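Local coordinates for perosamine synthetase (Caulobacter crescentus, PDB 3BN1), which catalyses the pyridoxal 5'-phosphate-dependent transfer of an amino group from L-glutamate to GDP-4-keto-6-deoxy-D-mannose, giving GDP-perosamine for O-antigen synthesis, at the interface of chains A and B. Numbering follows the deposited sequence. Chains: chain A/B, Perosamine synthetase.

The interface of chains A and B. Residues chain A 325-328; chain B 224-226.
B:Trp224 lays one indole face over A:Met326 and meets A:Pro327 near its rim, where a loop of chain B meets the start of the 3-10 helix 327-332 of chain A. The contact is mainly apolar. A:Met326 CG, a side-chain methylene, lies under one face of the B:Trp224 indole in a CH-pi contact, 3.8 Å from the centroid of the six-membered ring. It is offset toward the rim, beneath the CZ3 and CH2 side. The two side chains run past each other in opposite directions. The indole CG of B:Trp224 stands anti to its own backbone N (chi1 -172°), which carries the ring out over the chain A loop. The A:Pro327 side chain crosses that of B:Trp224 at about a right angle. A:Pro327 CD lies 3.7 Å from B:Trp224 CZ2. At the rim, B:Trp224 CH2 is 3.4 Å from the backbone carbonyl O of A:Ile325.

The thioether of A:Met326 turns toward B:Phe225. The methionine chain bends at chi3 (-67°). A:Met326 SD accepts a weak hydrogen bond from the backbone N of B:Phe225, at 3.6 Å and fairly straight (162° at H). A:Met326 SD also packs 3.9 Å from ring atom CD1 of B:Phe225. These two side chains lie alongside each other and point the same way.

The prolines touch both apolar groups and backbone carbonyls. A:Pro327 CG is 4.0 Å from B:Pro226 CA. A:Pro327 CB comes within 3.5 Å of the carbonyl O of B:Pro226. A:Pro328 adds a smaller contact, with A:Pro328 CG 3.4 Å from the carbonyl O of B:Phe225.

The patch hides 222 Å² of protein surface, counting both chains. It is part of the two-fold interface of the homodimer and has a twin with the chains exchanged. Mainly apolar contacts here join the two subunits and likely steady the homodimer.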
loop_
_atom_site.group_PDB
_atom_site.type_symbol
_atom_site.label_atom_id
_atom_site.label_comp_id
_atom_site.label_asym_id
_atom_site.label_seq_id
_atom_site.Cartn_x
_atom_site.Cartn_y
_atom_site.Cartn_z
ATOM N N ILE A 325 0.324 26.439 -2.603
ATOM C CA ILE A 325 -0.811 27.139 -3.199
ATOM C C ILE A 325 -2.003 26.212 -3.145
ATOM O O ILE A 325 -3.058 26.576 -3.617
ATOM C CB ILE A 325 -0.654 27.698 -4.636
ATOM C CG1 ILE A 325 -0.624 26.570 -5.660
ATOM C CG2 ILE A 325 0.614 28.472 -4.784
ATOM C CD1 ILE A 325 -0.722 27.048 -7.174
ATOM N N MET A 326 -1.856 25.029 -2.568
ATOM C CA MET A 326 -3.023 24.173 -2.473
ATOM C C MET A 326 -3.472 24.085 -1.021
ATOM O O MET A 326 -2.645 24.278 -0.155
ATOM C CB MET A 326 -2.772 22.810 -3.109
ATOM C CG MET A 326 -2.615 22.915 -4.607
ATOM S SD MET A 326 -2.430 21.338 -5.342
ATOM C CE MET A 326 -0.857 20.791 -4.719
ATOM N N PRO A 327 -4.747 23.766 -0.748
ATOM C CA PRO A 327 -5.253 23.770 0.621
ATOM C C PRO A 327 -4.430 23.077 1.693
ATOM O O PRO A 327 -4.215 23.604 2.783
ATOM C CB PRO A 327 -6.619 23.110 0.480
ATOM C CG PRO A 327 -7.062 23.522 -0.912
ATOM C CD PRO A 327 -5.827 23.593 -1.737
ATOM N N PRO A 328 -3.961 21.874 1.418
ATOM C CA PRO A 328 -3.261 21.216 2.503
ATOM C C PRO A 328 -2.003 21.928 3.002
ATOM O O PRO A 328 -1.661 21.775 4.166
ATOM C CB PRO A 328 -3.014 19.792 1.999
ATOM C CG PRO A 328 -3.664 19.689 0.783
ATOM C CD PRO A 328 -4.155 20.988 0.255
ATOM N N TRP B 224 -5.457 19.002 -8.667
ATOM C CA TRP B 224 -5.723 19.852 -7.529
ATOM C C TRP B 224 -6.029 18.962 -6.336
ATOM O O TRP B 224 -6.920 18.097 -6.390
ATOM C CB TRP B 224 -6.946 20.671 -7.831
ATOM C CG TRP B 224 -7.104 21.653 -6.803
ATOM C CD1 TRP B 224 -8.019 21.663 -5.818
ATOM C CD2 TRP B 224 -6.355 22.869 -6.690
ATOM N NE1 TRP B 224 -7.873 22.796 -5.058
ATOM C CE2 TRP B 224 -6.871 23.569 -5.593
ATOM C CE3 TRP B 224 -5.311 23.434 -7.431
ATOM C CZ2 TRP B 224 -6.323 24.786 -5.157
ATOM C CZ3 TRP B 224 -4.821 24.655 -7.067
ATOM C CH2 TRP B 224 -5.286 25.310 -5.900
ATOM N N PHE B 225 -5.314 19.209 -5.242
ATOM C CA PHE B 225 -5.450 18.412 -4.021
ATOM C C PHE B 225 -5.998 19.164 -2.804
ATOM O O PHE B 225 -5.281 19.880 -2.164
ATOM C CB PHE B 225 -4.086 17.837 -3.673
ATOM C CG PHE B 225 -3.521 16.967 -4.763
ATOM C CD1 PHE B 225 -3.140 17.526 -5.967
ATOM C CD2 PHE B 225 -3.510 15.584 -4.600
ATOM C CE1 PHE B 225 -2.678 16.746 -6.973
ATOM C CE2 PHE B 225 -2.999 14.763 -5.600
ATOM C CZ PHE B 225 -2.620 15.351 -6.807
ATOM N N PRO B 226 -7.266 18.943 -2.478
ATOM C CA PRO B 226 -7.920 19.662 -1.405
ATOM C C PRO B 226 -7.640 19.155 0.012
ATOM O O PRO B 226 -7.903 19.851 0.978
ATOM C CB PRO B 226 -9.402 19.458 -1.737
ATOM C CG PRO B 226 -9.392 18.118 -2.569
ATOM C CD PRO B 226 -8.207 18.244 -3.380
#